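Local atomic coordinates of adenosylmethionine-8-amino-7-oxononanoate aminotransferase (Methanocaldococcus jannaschii, PDB entry 6ZHK), a protein that probably transfers the amino group of S-adenosylmethionine to 8-amino-7-oxononanoate, giving 7,8-diaminononanoate for biotin synthesis, with pyridoxal 5'-phosphate as cofactor. Residues Phe117-Gly122 with Pro309-Leu314; Ile149-Gly154 with Asn215-Leu220. All coordinates share one frame; numbering follows the deposited sequence.

Interaction 1: Phe117-Gly122 with Pro309-Leu314; sequences FYSEDG and PLAATL
Phe117 and Thr313 form an antiparallel hydrogen-bonded pair: Phe117 N donates to Thr313 O at 3.0 Å, and Thr313 N returns a nearly straight bond to Phe117 O at 2.8 Å. The next such pair joins Ser119 and Ala311. Here too the N-H groups aim well, Ser119 N reaching Ala311 O at 172°, but each donor stands above the plane of the carbonyl it meets. Between them lies the non-hydrogen-bonded pair Tyr118 and Ala312, on the opposite face of the sheet. Tyr118 turns CG beside its own backbone N (chi1 -72°), and the rim of its ring at CD1 lies 3.9 Å from Ala311 O, in the ring plane, with Leu310 CD1 also close. The phenol OH bonds to Ser98 O, and helix 96-108 packs on the ring. On the face of Phe117, Ser119 and Thr313, a water gives hydrogen bonds to Phe117 O and Thr313 OG1 and is also bonded to Ser119 OG, 2.7 Å away; Thr313 OG1 bonds to Ala125 O of helix 122-140 as well. Past Ser119 the pairing ends. A second water bridges Glu120 O and Leu310 O, and Ala311 CB rests 3.4 Å from Asp121 O. Outside the pair, Glu124 OE1 accepts from the N atoms of Glu120 and Asp121, and Phe117 meets Trp22 of the second subunit edge-to-face. The chain then enters helix 122-140 at Gly122, a predicted cofactor-binding residue. This edge strand paired with the antiparallel strand of a seven-stranded sheet is characteristic of the large domain of fold-type I pyridoxal-phosphate enzymes.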
loop_
_atom_site.group_PDB
_atom_site.type_symbol
_atom_site.label_atom_id
_atom_site.label_comp_id
_atom_site.label_asym_id
_atom_site.label_seq_id
_atom_site.Cartn_x
_atom_site.Cartn_y
_atom_site.Cartn_z
ATOM N N PHE A 117 11.243 8.958 0.719
ATOM C CA PHE A 117 11.097 7.512 0.746
ATOM C C PHE A 117 9.719 7.228 0.150
ATOM O O PHE A 117 8.699 7.638 0.717
ATOM C CB PHE A 117 11.137 7.025 2.215
ATOM C CG PHE A 117 11.308 5.538 2.315
ATOM C CD1 PHE A 117 10.268 4.672 1.987
ATOM C CD2 PHE A 117 12.535 5.022 2.688
ATOM C CE1 PHE A 117 10.474 3.286 1.986
ATOM C CE2 PHE A 117 12.738 3.644 2.729
ATOM C CZ PHE A 117 11.728 2.793 2.330
ATOM N N TYR A 118 9.660 6.439 -0.935
ATOM C CA TYR A 118 8.410 6.256 -1.653
ATOM C C TYR A 118 7.642 5.040 -1.153
ATOM O O TYR A 118 8.225 4.089 -0.668
ATOM C CB TYR A 118 8.697 5.922 -3.120
ATOM C CG TYR A 118 9.217 7.117 -3.930
ATOM C CD1 TYR A 118 8.375 8.188 -4.212
ATOM C CD2 TYR A 118 10.519 7.135 -4.447
ATOM C CE1 TYR A 118 8.830 9.255 -4.994
ATOM C CE2 TYR A 118 10.975 8.176 -5.238
ATOM C CZ TYR A 118 10.137 9.251 -5.478
ATOM O OH TYR A 118 10.524 10.303 -6.260
ATOM N N SER A 119 6.316 5.076 -1.335
ATOM C CA SER A 119 5.433 3.948 -1.088
ATOM C C SER A 119 4.209 4.139 -1.989
ATOM O O SER A 119 4.215 5.025 -2.855
ATOM C CB SER A 119 5.042 3.836 0.382
ATOM O OG SER A 119 4.375 4.994 0.851
ATOM N N GLU A 120 3.161 3.333 -1.787
ATOM C CA GLU A 120 2.017 3.367 -2.687
ATOM C C GLU A 120 0.834 4.130 -2.108
ATOM O O GLU A 120 0.185 4.819 -2.857
ATOM C CB GLU A 120 1.557 1.961 -3.074
ATOM C CG GLU A 120 2.488 1.333 -4.092
ATOM C CD GLU A 120 3.855 0.945 -3.566
ATOM O OE1 GLU A 120 3.903 0.208 -2.525
ATOM O OE2 GLU A 120 4.858 1.450 -4.150
ATOM N N ASP A 121 0.592 4.064 -0.786
ATOM C CA ASP A 121 -0.649 4.595 -0.213
ATOM C C ASP A 121 -0.268 5.459 0.986
ATOM O O ASP A 121 0.758 5.190 1.621
ATOM C CB ASP A 121 -1.560 3.471 0.311
ATOM C CG ASP A 121 -2.030 2.586 -0.833
ATOM O OD1 ASP A 121 -2.212 3.128 -1.951
ATOM O OD2 ASP A 121 -2.213 1.349 -0.623
ATOM N N GLY A 122 -1.116 6.450 1.293
ATOM C CA GLY A 122 -0.883 7.352 2.416
ATOM C C GLY A 122 -0.786 6.587 3.748
ATOM O O GLY A 122 0.001 6.973 4.621
ATOM N N PRO A 309 -1.764 5.162 -7.515
ATOM C CA PRO A 309 -1.367 5.126 -6.107
ATOM C C PRO A 309 0.124 5.383 -5.953
ATOM O O PRO A 309 0.933 4.463 -5.938
ATOM C CB PRO A 309 -1.771 3.706 -5.671
ATOM C CG PRO A 309 -1.557 2.900 -6.872
ATOM C CD PRO A 309 -2.015 3.790 -8.026
ATOM N N LEU A 310 0.448 6.640 -5.652
ATOM C CA LEU A 310 1.788 6.921 -5.147
ATOM C C LEU A 310 1.725 7.641 -3.803
ATOM O O LEU A 310 0.864 8.488 -3.592
ATOM C CB LEU A 310 2.562 7.763 -6.167
ATOM C CG LEU A 310 4.041 7.986 -5.824
ATOM C CD1 LEU A 310 4.778 6.640 -5.799
ATOM C CD2 LEU A 310 4.661 8.898 -6.884
ATOM N N ALA A 311 2.637 7.282 -2.898
ATOM C CA ALA A 311 2.779 8.079 -1.699
ATOM C C ALA A 311 4.262 8.327 -1.427
ATOM O O ALA A 311 5.136 7.721 -2.051
ATOM C CB ALA A 311 2.056 7.425 -0.573
ATOM N N ALA A 312 4.545 9.309 -0.559
ATOM C CA ALA A 312 5.933 9.593 -0.179
ATOM C C ALA A 312 6.017 10.024 1.281
ATOM O O ALA A 312 5.095 10.673 1.817
ATOM C CB ALA A 312 6.434 10.731 -1.063
ATOM N N THR A 313 7.122 9.651 1.937
ATOM C CA THR A 313 7.392 10.161 3.270
ATOM C C THR A 313 8.686 10.969 3.170
ATOM O O THR A 313 9.722 10.444 2.805
ATOM C CB THR A 313 7.606 8.965 4.226
ATOM O OG1 THR A 313 6.457 8.105 4.118
ATOM C CG2 THR A 313 7.820 9.414 5.655
ATOM N N LEU A 314 8.608 12.262 3.440
ATOM C CA LEU A 314 9.790 13.091 3.342
ATOM C C LEU A 314 10.325 13.383 4.758
ATOM O O LEU A 314 9.543 13.635 5.671
ATOM C CB LEU A 314 9.361 14.416 2.671
ATOM C CG LEU A 314 9.502 14.398 1.162
ATOM C CD1 LEU A 314 8.486 13.461 0.485
ATOM C CD2 LEU A 314 9.603 15.802 0.568
HETATM O O HOH W 1 6.325 6.654 1.759
HETATM O O HOH W 2 -1.513 7.079 -2.761
#

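Interaction 2: Ile149-Gly154 with Asn215-Leu220; sequences ISVKEG and NEMISL
Asn215 O is gripped twice in the helix that sets Met217 and Leu220 against Ile149: Ser219 N (3.0 Å) and Ser219 OG (2.9 Å) reach it from opposite faces of its carbonyl plane. Across the contact itself the packing is apolar. Met217 has CG anti to its backbone N (chi1 169°) and bends at chi2 and chi3, and its thioether reaches the strand. SD sits 3.5 Å from Ile149 CG2, the two side chains overlapping alongside and running opposite ways. The terminal CE lies 3.6 Å from Val151 CG1 and also touches Ser150 O. Further along the helix, Leu220 CD2 meets Ile149 CG2, while Ile149 CD1 lies 3.7 Å from Leu220 O. An alanine at Ile149 would probably leave Met217 SD and Leu220 CD2 without their shared methyl neighbour and open a gap between strand and helix. Tyr250 and Val254 of helix 250-261 also pack on Met217. After Val151 comes a type II beta turn closed by Gly154 N to Val151 O. Segment 215-220 runs nearly antiparallel to residues 149-151; its helix, 211-224, links strands 183-185 and 228-234, which flank strand 147-151 in the sheet, a parallel beta-alpha-beta crossover of the large domain.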
loop_
_atom_site.group_PDB
_atom_site.type_symbol
_atom_site.label_atom_id
_atom_site.label_comp_id
_atom_site.label_asym_id
_atom_site.label_seq_id
_atom_site.Cartn_x
_atom_site.Cartn_y
_atom_site.Cartn_z
ATOM N N ILE A 149 1.902 10.516 20.606
ATOM C CA ILE A 149 0.807 11.408 20.913
ATOM C C ILE A 149 0.098 11.755 19.611
ATOM O O ILE A 149 0.724 12.114 18.593
ATOM C CB ILE A 149 1.370 12.718 21.530
ATOM C CG1 ILE A 149 1.880 12.473 22.952
ATOM C CG2 ILE A 149 0.223 13.723 21.550
ATOM C CD1 ILE A 149 2.669 13.647 23.552
ATOM N N SER A 150 -1.224 11.710 19.657
ATOM C CA SER A 150 -2.013 12.151 18.525
ATOM C C SER A 150 -3.305 12.779 19.083
ATOM O O SER A 150 -3.309 13.243 20.233
ATOM C CB SER A 150 -2.248 10.949 17.664
ATOM O OG SER A 150 -2.928 11.335 16.485
ATOM N N VAL A 151 -4.370 12.819 18.263
ATOM C CA VAL A 151 -5.654 13.390 18.680
ATOM C C VAL A 151 -6.788 12.422 18.457
ATOM O O VAL A 151 -6.768 11.606 17.545
ATOM C CB VAL A 151 -5.959 14.746 18.009
ATOM C CG1 VAL A 151 -5.018 15.821 18.528
ATOM C CG2 VAL A 151 -5.966 14.687 16.482
ATOM N N LYS A 152 -7.790 12.521 19.343
ATOM C CA LYS A 152 -9.024 11.777 19.146
ATOM C C LYS A 152 -9.667 12.234 17.831
ATOM O O LYS A 152 -9.613 13.431 17.491
ATOM C CB LYS A 152 -9.958 12.045 20.315
ATOM C CG LYS A 152 -9.544 11.402 21.647
ATOM C CD LYS A 152 -10.354 11.981 22.809
ATOM C CE LYS A 152 -9.596 11.915 24.121
ATOM N NZ LYS A 152 -10.504 11.907 25.296
ATOM N N GLU A 153 -10.230 11.255 17.117
ATOM C CA GLU A 153 -10.937 11.469 15.858
ATOM C C GLU A 153 -9.961 11.712 14.714
ATOM O O GLU A 153 -10.416 11.894 13.583
ATOM C CB GLU A 153 -11.900 12.678 15.895
ATOM C CG GLU A 153 -13.141 12.541 16.787
ATOM C CD GLU A 153 -13.968 13.825 16.990
ATOM O OE1 GLU A 153 -13.769 14.838 16.246
ATOM O OE2 GLU A 153 -14.801 13.842 17.925
ATOM N N GLY A 154 -8.645 11.749 14.948
ATOM C CA GLY A 154 -7.727 11.863 13.818
ATOM C C GLY A 154 -7.718 10.565 12.993
ATOM O O GLY A 154 -8.098 9.511 13.495
ATOM N N ASN A 215 -3.128 24.258 24.834
ATOM C CA ASN A 215 -2.448 24.073 26.110
ATOM C C ASN A 215 -2.559 22.615 26.570
ATOM O O ASN A 215 -1.622 22.081 27.139
ATOM C CB ASN A 215 -2.928 25.069 27.189
ATOM C CG ASN A 215 -2.267 26.438 27.144
ATOM O OD1 ASN A 215 -1.102 26.570 26.719
ATOM N ND2 ASN A 215 -3.004 27.455 27.588
ATOM N N GLU A 216 -3.694 21.967 26.329
ATOM C CA GLU A 216 -3.872 20.584 26.733
ATOM C C GLU A 216 -2.820 19.716 26.024
ATOM O O GLU A 216 -2.191 18.878 26.673
ATOM C CB GLU A 216 -5.297 20.124 26.431
ATOM C CG GLU A 216 -5.409 18.611 26.464
ATOM C CD GLU A 216 -6.444 17.917 25.577
ATOM O OE1 GLU A 216 -7.123 18.596 24.744
ATOM O OE2 GLU A 216 -6.606 16.698 25.768
ATOM N N MET A 217 -2.654 19.942 24.700
ATOM C CA MET A 217 -1.744 19.169 23.857
ATOM C C MET A 217 -0.289 19.447 24.239
ATOM O O MET A 217 0.570 18.559 24.285
ATOM C CB MET A 217 -1.982 19.481 22.373
ATOM C CG MET A 217 -0.896 18.906 21.484
ATOM S SD MET A 217 -0.876 17.080 21.547
ATOM C CE MET A 217 -1.959 16.668 20.173
ATOM N N ILE A 218 0.033 20.725 24.469
ATOM C CA ILE A 218 1.402 21.068 24.810
ATOM C C ILE A 218 1.758 20.392 26.131
ATOM O O ILE A 218 2.856 19.843 26.265
ATOM C CB ILE A 218 1.556 22.602 24.909
ATOM C CG1 ILE A 218 1.391 23.215 23.511
ATOM C CG2 ILE A 218 2.919 22.882 25.517
ATOM C CD1 ILE A 218 1.380 24.787 23.468
ATOM N N SER A 219 0.823 20.429 27.087
ATOM C CA SER A 219 1.004 19.816 28.397
ATOM C C SER A 219 1.259 18.318 28.238
ATOM O O SER A 219 2.074 17.772 28.977
ATOM C CB SER A 219 -0.221 20.048 29.300
ATOM O OG SER A 219 -0.295 21.445 29.588
ATOM N N LEU A 220 0.518 17.658 27.362
ATOM C CA LEU A 220 0.746 16.227 27.159
ATOM C C LEU A 220 2.139 15.984 26.563
ATOM O O LEU A 220 2.818 15.067 26.993
ATOM C CB LEU A 220 -0.344 15.751 26.223
ATOM C CG LEU A 220 -0.815 14.311 26.293
ATOM C CD1 LEU A 220 -1.588 14.059 27.584
ATOM C CD2 LEU A 220 -1.733 14.086 25.109
#

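Interactions 1 and 2 occupy distant parts of one seven-stranded sheet: strand 115-119 of interaction 1 forms one edge, whereas strand 147-151 of interaction 2 is next to the last strand on the other side. Their centres are 26 Å apart and their nearest atoms about 12 Å, with strands 296-299, 265-268 and 228-234 in between. The first joins strand to strand; the second lays a helix over the sheet. Asp268, a predicted cofactor-binding residue on the central strand 265-268, relates both to the probable active site: its side chain is about 6 Å from Gly122 and about 9 Å from the Ser150 side chain. The bound magnesium ion lies about 11 Å from the Ala312 side chain.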